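Haloperoxidase (Corallina officinalis, PDB 1QHB) catalyses the halogenation of organic substrates with bromide and hydrogen peroxide, as a vanadate-dependent bromoperoxidase assembled from twelve identical subunits. Local coordinates at residues A[51-56]-A[73-78]; A[57-62]-A[406-411]; A[290-295]-A[299-304]. All blocks are in the same frame, centred on the assembly; numbering follows the deposited sequence.

Interaction 1 (A[51-56]-A[73-78])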
loop_
_atom_site.group_PDB
_atom_site.type_symbol
_atom_site.label_atom_id
_atom_site.label_comp_id
_atom_site.label_asym_id
_atom_site.label_seq_id
_atom_site.Cartn_x
_atom_site.Cartn_y
_atom_site.Cartn_z
ATOM N N PRO A 51 -48.159 14.986 13.238
ATOM C CA PRO A 51 -47.941 15.521 11.908
ATOM C C PRO A 51 -49.068 14.981 11.041
ATOM O O PRO A 51 -49.440 13.801 11.146
ATOM C CB PRO A 51 -46.548 15.051 11.520
ATOM C CG PRO A 51 -46.228 13.894 12.403
ATOM C CD PRO A 51 -47.051 14.036 13.660
ATOM N N SER A 52 -49.631 15.855 10.194
ATOM C CA SER A 52 -50.730 15.404 9.346
ATOM C C SER A 52 -50.271 14.992 7.949
ATOM O O SER A 52 -51.027 14.326 7.215
ATOM C CB SER A 52 -51.722 16.571 9.216
ATOM O OG SER A 52 -51.000 17.682 8.609
ATOM N N PHE A 53 -49.089 15.443 7.536
ATOM C CA PHE A 53 -48.491 15.117 6.253
ATOM C C PHE A 53 -49.286 15.624 5.067
ATOM O O PHE A 53 -49.098 15.064 3.995
ATOM C CB PHE A 53 -48.309 13.597 6.152
ATOM C CG PHE A 53 -47.274 13.116 7.138
ATOM C CD1 PHE A 53 -45.968 13.590 7.103
ATOM C CD2 PHE A 53 -47.648 12.218 8.122
ATOM C CE1 PHE A 53 -45.020 13.196 8.056
ATOM C CE2 PHE A 53 -46.713 11.798 9.074
ATOM C CZ PHE A 53 -45.404 12.299 9.027
ATOM N N ILE A 54 -50.036 16.746 5.160
ATOM C CA ILE A 54 -50.823 17.247 4.057
ATOM C C ILE A 54 -50.004 17.830 2.913
ATOM O O ILE A 54 -50.557 18.085 1.820
ATOM C CB ILE A 54 -51.854 18.338 4.504
ATOM C CG1 ILE A 54 -51.203 19.559 5.107
ATOM C CG2 ILE A 54 -52.898 17.758 5.491
ATOM C CD1 ILE A 54 -52.119 20.706 5.461
ATOM N N GLY A 55 -48.714 18.147 3.153
ATOM C CA GLY A 55 -47.946 18.790 2.054
ATOM C C GLY A 55 -47.010 17.732 1.465
ATOM O O GLY A 55 -46.140 18.087 0.669
ATOM N N SER A 56 -47.252 16.464 1.813
ATOM C CA SER A 56 -46.412 15.380 1.378
ATOM C C SER A 56 -47.087 14.380 0.446
ATOM O O SER A 56 -48.305 14.187 0.489
ATOM C CB SER A 56 -45.929 14.537 2.614
ATOM O OG SER A 56 -45.216 15.431 3.482
ATOM N N ASP A 73 -48.416 6.814 11.217
ATOM C CA ASP A 73 -47.491 5.687 11.142
ATOM C C ASP A 73 -47.397 5.083 9.749
ATOM O O ASP A 73 -46.388 4.466 9.368
ATOM C CB ASP A 73 -47.879 4.584 12.135
ATOM C CG ASP A 73 -47.598 4.914 13.589
ATOM O OD1 ASP A 73 -47.111 5.996 13.949
ATOM O OD2 ASP A 73 -47.856 4.064 14.473
ATOM N N ASP A 74 -48.454 5.114 8.951
ATOM C CA ASP A 74 -48.394 4.554 7.590
ATOM C C ASP A 74 -47.390 5.356 6.763
ATOM O O ASP A 74 -46.676 4.733 6.026
ATOM C CB ASP A 74 -49.749 4.635 6.902
ATOM C CG ASP A 74 -50.781 3.694 7.504
ATOM O OD1 ASP A 74 -50.388 2.697 8.153
ATOM O OD2 ASP A 74 -51.993 3.918 7.323
ATOM N N PHE A 75 -47.339 6.692 6.943
ATOM C CA PHE A 75 -46.347 7.465 6.186
ATOM C C PHE A 75 -44.935 7.241 6.712
ATOM O O PHE A 75 -44.010 7.033 5.939
ATOM C CB PHE A 75 -46.709 8.950 6.224
ATOM C CG PHE A 75 -45.750 9.792 5.426
ATOM C CD1 PHE A 75 -45.915 9.928 4.091
ATOM C CD2 PHE A 75 -44.683 10.457 6.039
ATOM C CE1 PHE A 75 -45.062 10.697 3.307
ATOM C CE2 PHE A 75 -43.820 11.219 5.282
ATOM C CZ PHE A 75 -44.025 11.366 3.924
ATOM N N LEU A 76 -44.757 7.207 8.012
ATOM C CA LEU A 76 -43.463 6.997 8.660
ATOM C C LEU A 76 -42.897 5.626 8.340
ATOM O O LEU A 76 -41.702 5.508 8.127
ATOM C CB LEU A 76 -43.544 7.222 10.165
ATOM C CG LEU A 76 -43.916 8.647 10.559
ATOM C CD1 LEU A 76 -44.325 8.764 12.015
ATOM C CD2 LEU A 76 -42.775 9.612 10.196
ATOM N N ALA A 77 -43.727 4.606 8.175
ATOM C CA ALA A 77 -43.249 3.259 7.804
ATOM C C ALA A 77 -42.830 3.275 6.344
ATOM O O ALA A 77 -41.822 2.674 5.946
ATOM C CB ALA A 77 -44.332 2.203 8.020
ATOM N N PHE A 78 -43.587 4.016 5.520
ATOM C CA PHE A 78 -43.298 4.189 4.099
ATOM C C PHE A 78 -41.934 4.848 3.901
ATOM O O PHE A 78 -41.133 4.421 3.043
ATOM C CB PHE A 78 -44.383 5.064 3.505
ATOM C CG PHE A 78 -44.251 5.555 2.087
ATOM C CD1 PHE A 78 -44.146 4.675 1.033
ATOM C CD2 PHE A 78 -44.272 6.911 1.812
ATOM C CE1 PHE A 78 -44.052 5.147 -0.278
ATOM C CE2 PHE A 78 -44.167 7.388 0.523
ATOM C CZ PHE A 78 -44.063 6.492 -0.532
#
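Phe75 lays its side chain over one face of the Phe53 ring. Its CB already takes part, sitting over that face 4.2 Å from the centroid of the Phe53 ring and 23° off the ring normal, the geometry of a CH-pi contact. Phe75 CG follows at 4.0 Å from Phe53 CG. On one side of the Phe75 ring, CD2 comes over the middle of the Phe53 ring, with its shortest approach to Phe53 CE1 at 3.4 Å, and Phe75 CE2 is 3.6 Å from that same Phe53 CE1. At the far end CE1 and CZ of Phe75 reach Ser56, Phe75 CZ lying 3.9 Å from the methylene Ser56 CB. With CG of Phe75 anti to the backbone N (chi1 -178°), the ring extends from helix 72-84 toward the loop. The two ring planes are inclined at 31°, so the pair is oblique.

The loop side is shaped by a type I beta turn from Phe53 to Ser56, closed by a bond from Ser56 N to Phe53 O, which brings both residues round to the same aromatic ring. This is apolar packing of the segment preceding helix 72-84 against that helix. The other face of Phe53 is taken by Pro51 CB, near the rim, and Leu41 and Ile69 also touch its side chain. One helical position further on, Leu76 CD2 meets Phe53 CZ at 3.9 Å, the two side chains crossing at about a right angle. Leu76 also packs on Asn356 of a second subunit, whose Gln361 NE2 donates a hydrogen bond to Asp73 OD2.

Interaction 2 (A[57-62]-A[406-411]). With PO4 (phosphate ion), chain G.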
loop_
_atom_site.group_PDB
_atom_site.type_symbol
_atom_site.label_atom_id
_atom_site.label_comp_id
_atom_site.label_asym_id
_atom_site.label_seq_id
_atom_site.Cartn_x
_atom_site.Cartn_y
_atom_site.Cartn_z
ATOM N N PHE A 57 -46.266 13.664 -0.334
ATOM C CA PHE A 57 -46.879 12.664 -1.222
ATOM C C PHE A 57 -47.413 11.532 -0.377
ATOM O O PHE A 57 -46.623 10.916 0.304
ATOM C CB PHE A 57 -45.819 12.071 -2.137
ATOM C CG PHE A 57 -46.255 10.959 -3.024
ATOM C CD1 PHE A 57 -46.928 11.181 -4.202
ATOM C CD2 PHE A 57 -45.936 9.641 -2.664
ATOM C CE1 PHE A 57 -47.310 10.117 -5.000
ATOM C CE2 PHE A 57 -46.280 8.584 -3.484
ATOM C CZ PHE A 57 -46.989 8.832 -4.629
ATOM N N THR A 58 -48.707 11.234 -0.411
ATOM C CA THR A 58 -49.193 10.117 0.378
ATOM C C THR A 58 -50.111 9.285 -0.513
ATOM O O THR A 58 -50.907 8.494 0.022
ATOM C CB THR A 58 -49.990 10.533 1.604
ATOM O OG1 THR A 58 -51.144 11.243 1.109
ATOM C CG2 THR A 58 -49.246 11.473 2.554
ATOM N N LYS A 59 -49.934 9.365 -1.817
ATOM C CA LYS A 59 -50.818 8.573 -2.679
ATOM C C LYS A 59 -50.624 7.099 -2.413
ATOM O O LYS A 59 -49.491 6.633 -2.485
ATOM C CB LYS A 59 -50.499 8.943 -4.132
ATOM C CG LYS A 59 -51.604 8.487 -5.108
ATOM C CD LYS A 59 -51.341 9.072 -6.468
ATOM C CE LYS A 59 -52.329 8.494 -7.497
ATOM N NZ LYS A 59 -52.440 9.415 -8.667
ATOM N N GLY A 60 -51.731 6.351 -2.141
ATOM C CA GLY A 60 -51.589 4.906 -1.909
ATOM C C GLY A 60 -51.888 4.558 -0.460
ATOM O O GLY A 60 -52.399 3.482 -0.165
ATOM N N LEU A 61 -51.532 5.421 0.471
ATOM C CA LEU A 61 -51.835 5.275 1.878
ATOM C C LEU A 61 -53.305 5.630 2.068
ATOM O O LEU A 61 -53.784 6.543 1.423
ATOM C CB LEU A 61 -50.947 6.189 2.717
ATOM C CG LEU A 61 -49.434 6.027 2.549
ATOM C CD1 LEU A 61 -48.715 7.045 3.418
ATOM C CD2 LEU A 61 -49.006 4.617 2.913
ATOM N N PRO A 62 -54.006 4.963 2.994
ATOM C CA PRO A 62 -55.411 5.185 3.250
ATOM C C PRO A 62 -55.684 6.611 3.684
ATOM O O PRO A 62 -55.077 7.071 4.669
ATOM C CB PRO A 62 -55.744 4.220 4.401
ATOM C CG PRO A 62 -54.558 3.370 4.675
ATOM C CD PRO A 62 -53.409 3.892 3.845
ATOM N N ARG A 406 -48.202 15.707 -5.265
ATOM C CA ARG A 406 -48.500 16.035 -6.672
ATOM C C ARG A 406 -49.568 17.122 -6.694
ATOM O O ARG A 406 -50.304 17.328 -5.729
ATOM C CB ARG A 406 -48.954 14.763 -7.389
ATOM C CG ARG A 406 -47.834 13.727 -7.597
ATOM C CD ARG A 406 -47.114 14.020 -8.925
ATOM N NE ARG A 406 -46.173 12.923 -9.203
ATOM C CZ ARG A 406 -45.627 12.682 -10.371
ATOM N NH1 ARG A 406 -45.890 13.428 -11.437
ATOM N NH2 ARG A 406 -44.797 11.670 -10.531
ATOM N N PRO A 407 -49.672 17.860 -7.794
ATOM C CA PRO A 407 -50.667 18.918 -7.988
ATOM C C PRO A 407 -52.092 18.508 -7.722
ATOM O O PRO A 407 -52.888 19.261 -7.152
ATOM C CB PRO A 407 -50.482 19.333 -9.459
ATOM C CG PRO A 407 -49.049 18.978 -9.741
ATOM C CD PRO A 407 -48.777 17.699 -8.984
ATOM N N GLU A 408 -52.510 17.276 -8.046
ATOM C CA GLU A 408 -53.855 16.835 -7.751
ATOM C C GLU A 408 -54.142 16.821 -6.262
ATOM O O GLU A 408 -55.272 17.223 -5.862
ATOM C CB GLU A 408 -54.096 15.433 -8.318
ATOM C CG GLU A 408 -53.329 14.328 -7.587
ATOM C CD GLU A 408 -53.142 13.154 -8.510
ATOM O OE1 GLU A 408 -52.835 13.336 -9.738
ATOM O OE2 GLU A 408 -53.289 12.036 -8.014
ATOM N N ALA A 409 -53.175 16.483 -5.415
ATOM C CA ALA A 409 -53.388 16.485 -3.955
ATOM C C ALA A 409 -53.582 17.903 -3.464
ATOM O O ALA A 409 -54.375 18.197 -2.572
ATOM C CB ALA A 409 -52.160 15.865 -3.297
ATOM N N THR A 410 -52.830 18.844 -4.049
ATOM C CA THR A 410 -52.970 20.248 -3.688
ATOM C C THR A 410 -54.363 20.753 -4.052
ATOM O O THR A 410 -54.926 21.565 -3.297
ATOM C CB THR A 410 -51.913 21.122 -4.373
ATOM O OG1 THR A 410 -50.612 20.637 -4.006
ATOM C CG2 THR A 410 -51.995 22.564 -3.813
ATOM N N GLY A 411 -54.888 20.298 -5.206
ATOM C CA GLY A 411 -56.242 20.717 -5.616
ATOM C C GLY A 411 -57.234 20.107 -4.607
ATOM O O GLY A 411 -58.195 20.727 -4.204
HETATM P P PO4 G . -43.042 11.989 -14.072
HETATM O O1 PO4 G . -44.417 12.264 -13.574
HETATM O O2 PO4 G . -42.685 12.864 -15.225
HETATM O O3 PO4 G . -42.945 10.572 -14.459
HETATM O O4 PO4 G . -42.111 12.295 -12.922
#
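The vanadate pocket of the haloperoxidase lies at one end of this contact, where Arg406 occupies the N-cap position of helix 407-422 and its guanidinium holds a phosphate ion, probably from the crystallisation liquor. Arg406 NH1 donates to phosphate O1 at 2.8 Å with an angle of 158° at the hydrogen, while Arg406 NH2 reaches the same O1 at 3.1 Å through a more bent 141°. O1 lies at the guanidinium edge, in its plane. Arg406 NE also donates to His478 O and NH1 to Val550 O, and together these bonds fix the group's orientation. Arg545, Lys398, Gly484, Ser483, His485 and His551 complete the anion's shell, consistent with phosphate standing in for vanadate. The aliphatic part of Arg406 serves the loop: its CG meets the edge of the Phe57 ring at CD1, 4.3 Å away.

The charged link across the segments is the salt bridge from Lys59 NZ to Glu408 OE2, 2.8 Å long, approaching the syn lone pair of that oxygen. Lys59 is extended beyond CG and crosses Glu408 at about a right angle; Lys59 CE follows at 3.7 Å from Glu408 OE2. Both charges are buried and further bound: NZ also donates to Ser475 O and Glu473 O, and the carboxylate accepts from Gln302 NE2 and Ser475 N. A methionine in place of Lys59 would probably leave the buried Glu408 carboxylate without its countercharge and the two carbonyls without this donor.

The loop 57-62 thus runs between several helices: Thr58 and Leu61 rest on helix 72-84, Lys59 on Val301 and Gln302 of helix 295-302, while Pro407 and Thr410 pack helix 407-422 on helix 153-167.

Interaction 3 (A[290-295]-A[299-304])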
loop_
_atom_site.group_PDB
_atom_site.type_symbol
_atom_site.label_atom_id
_atom_site.label_comp_id
_atom_site.label_asym_id
_atom_site.label_seq_id
_atom_site.Cartn_x
_atom_site.Cartn_y
_atom_site.Cartn_z
ATOM N N ASP A 290 -62.285 15.380 -19.013
ATOM C CA ASP A 290 -61.254 15.446 -17.979
ATOM C C ASP A 290 -61.674 14.500 -16.861
ATOM O O ASP A 290 -62.811 14.012 -16.872
ATOM C CB ASP A 290 -61.012 16.836 -17.454
ATOM C CG ASP A 290 -60.552 17.801 -18.526
ATOM O OD1 ASP A 290 -59.429 17.589 -19.058
ATOM O OD2 ASP A 290 -61.285 18.778 -18.833
ATOM N N PHE A 291 -60.808 14.230 -15.908
ATOM C CA PHE A 291 -60.988 13.173 -14.933
ATOM C C PHE A 291 -60.681 13.644 -13.529
ATOM O O PHE A 291 -60.028 14.686 -13.371
ATOM C CB PHE A 291 -60.049 11.974 -15.215
ATOM C CG PHE A 291 -60.247 11.382 -16.594
ATOM C CD1 PHE A 291 -61.179 10.384 -16.781
ATOM C CD2 PHE A 291 -59.510 11.817 -17.690
ATOM C CE1 PHE A 291 -61.388 9.808 -18.022
ATOM C CE2 PHE A 291 -59.728 11.268 -18.934
ATOM C CZ PHE A 291 -60.676 10.273 -19.106
ATOM N N MET A 292 -61.175 12.849 -12.583
ATOM C CA MET A 292 -60.945 13.143 -11.181
ATOM C C MET A 292 -61.500 14.502 -10.786
ATOM O O MET A 292 -60.910 15.209 -9.988
ATOM C CB MET A 292 -59.426 13.040 -10.895
ATOM C CG MET A 292 -58.919 11.647 -10.889
ATOM S SD MET A 292 -57.133 11.437 -10.934
ATOM C CE MET A 292 -56.723 12.091 -9.308
ATOM N N THR A 293 -62.684 14.843 -11.277
ATOM C CA THR A 293 -63.327 16.105 -10.967
ATOM C C THR A 293 -64.392 15.870 -9.903
ATOM O O THR A 293 -65.002 16.831 -9.434
ATOM C CB THR A 293 -64.015 16.698 -12.211
ATOM O OG1 THR A 293 -64.933 15.730 -12.771
ATOM C CG2 THR A 293 -62.964 17.003 -13.272
ATOM N N ASP A 294 -64.574 14.646 -9.474
ATOM C CA ASP A 294 -65.497 14.317 -8.416
ATOM C C ASP A 294 -64.679 13.900 -7.178
ATOM O O ASP A 294 -63.782 13.043 -7.272
ATOM C CB ASP A 294 -66.389 13.165 -8.893
ATOM C CG ASP A 294 -67.167 12.621 -7.724
ATOM O OD1 ASP A 294 -68.136 13.270 -7.289
ATOM O OD2 ASP A 294 -66.809 11.559 -7.205
ATOM N N LEU A 295 -65.068 14.441 -6.012
ATOM C CA LEU A 295 -64.404 14.146 -4.767
ATOM C C LEU A 295 -64.264 12.688 -4.428
ATOM O O LEU A 295 -63.130 12.259 -4.067
ATOM C CB LEU A 295 -65.131 14.827 -3.596
ATOM C CG LEU A 295 -64.343 14.721 -2.268
ATOM C CD1 LEU A 295 -63.004 15.421 -2.455
ATOM C CD2 LEU A 295 -65.152 15.294 -1.111
ATOM N N LEU A 299 -60.689 10.705 -4.216
ATOM C CA LEU A 299 -60.189 10.047 -2.999
ATOM C C LEU A 299 -59.878 8.601 -3.253
ATOM O O LEU A 299 -58.847 8.133 -2.768
ATOM C CB LEU A 299 -61.192 10.179 -1.873
ATOM C CG LEU A 299 -61.452 11.607 -1.388
ATOM C CD1 LEU A 299 -62.626 11.619 -0.393
ATOM C CD2 LEU A 299 -60.223 12.170 -0.696
ATOM N N ASP A 300 -60.675 7.934 -4.109
ATOM C CA ASP A 300 -60.341 6.548 -4.454
ATOM C C ASP A 300 -58.997 6.475 -5.143
ATOM O O ASP A 300 -58.219 5.535 -4.972
ATOM C CB ASP A 300 -61.426 5.960 -5.404
ATOM C CG ASP A 300 -62.695 5.667 -4.598
ATOM O OD1 ASP A 300 -62.621 5.476 -3.358
ATOM O OD2 ASP A 300 -63.803 5.674 -5.204
ATOM N N VAL A 301 -58.738 7.399 -6.066
ATOM C CA VAL A 301 -57.445 7.433 -6.769
ATOM C C VAL A 301 -56.353 7.741 -5.745
ATOM O O VAL A 301 -55.361 7.045 -5.755
ATOM C CB VAL A 301 -57.437 8.456 -7.908
ATOM C CG1 VAL A 301 -56.047 8.606 -8.531
ATOM C CG2 VAL A 301 -58.443 8.091 -9.000
ATOM N N GLN A 302 -56.548 8.636 -4.787
ATOM C CA GLN A 302 -55.552 8.874 -3.739
ATOM C C GLN A 302 -55.322 7.643 -2.894
ATOM O O GLN A 302 -54.213 7.421 -2.409
ATOM C CB GLN A 302 -55.937 10.075 -2.842
ATOM C CG GLN A 302 -56.079 11.330 -3.686
ATOM C CD GLN A 302 -54.975 11.569 -4.699
ATOM O OE1 GLN A 302 -53.823 11.744 -4.316
ATOM N NE2 GLN A 302 -55.298 11.626 -5.986
ATOM N N ASP A 303 -56.355 6.793 -2.764
ATOM C CA ASP A 303 -56.252 5.529 -2.053
ATOM C C ASP A 303 -55.841 4.381 -2.976
ATOM O O ASP A 303 -56.059 3.200 -2.659
ATOM C CB ASP A 303 -57.621 5.212 -1.425
ATOM C CG ASP A 303 -57.952 6.003 -0.209
ATOM O OD1 ASP A 303 -57.135 6.756 0.387
ATOM O OD2 ASP A 303 -59.133 5.899 0.220
ATOM N N ALA A 304 -55.238 4.660 -4.134
ATOM C CA ALA A 304 -54.704 3.658 -5.030
ATOM C C ALA A 304 -55.605 2.932 -6.039
ATOM O O ALA A 304 -55.140 1.986 -6.741
ATOM C CB ALA A 304 -53.881 2.636 -4.212
#
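Helix 295-302 is joined here to the loop that leads into it, so the contact spans the helix from its capped start to its Schellman end. Asp294 is the N-cap residue, its side chain capping a backbone N of the first turn, and Ala304, with positive phi, is the C-prime residue, its N bonded to Val301 O while Ala305 N bonds to Asp300 O. Within the helix, Leu299 N donates to Leu295 O at 2.9 Å with an angle of 154° at the hydrogen, the ordinary i to i+4 bond. The same pair meets through side chains, Leu295 CG lying 4.0 Å from Leu299 CD1 as the two cross at a slant.

The loop itself reaches the helix through Met292. Its CG is anti to the carbonyl carbon (chi1 -73°), and the chain runs on extended to SD before turning at chi3 68°, which swings the terminal methyl in against Val301. Met292 CE touches Val301 CG1 at 3.6 Å, Met292 SD follows at 3.9 Å from that same CG1, and Val301 CG2 is 4.1 Å from Met292 CG; both branches of the valine touch the methionine, the two side chains crossing at about a right angle. Met292 CE also comes within 3.6 Å of Gln302 NE2, a van der Waals approach of a methyl; the nitrogen's polar partner is Glu408 OE2. Met469 packs against Met292 from a separate loop.

Apart from the Gln302 amide nitrogen, the side chains meet through carbon and sulfur, while the polar bond is left to the backbone. Such packing depends on shape rather than charge, and the methyl of Met292 adds dispersion contact beside an amide that already donates to a carboxylate.

Overall arrangement
All three contacts are largely buried and lie on the same side of the chain's centre, yet their chemistry differs. Interaction 1 is aromatic and apolar, its centre about 25 Å from that of the chain, with a second subunit beside it. Interaction 2, its centre about 18 Å away and the nearest of the three, is ionic and reaches the anion pocket. Interaction 3 combines a helical backbone bond with aliphatic packing. Interactions 1 and 2 share the loop before helix 72-84 and touch where Phe75 CE1 meets Phe57 O at 3.4 Å. Interactions 2 and 3 are joined by probable hydrogen bonds, Gly60 N to Gln302 O and Gln302 NE2 to Glu408 OE2, whereas interactions 1 and 3 do not touch.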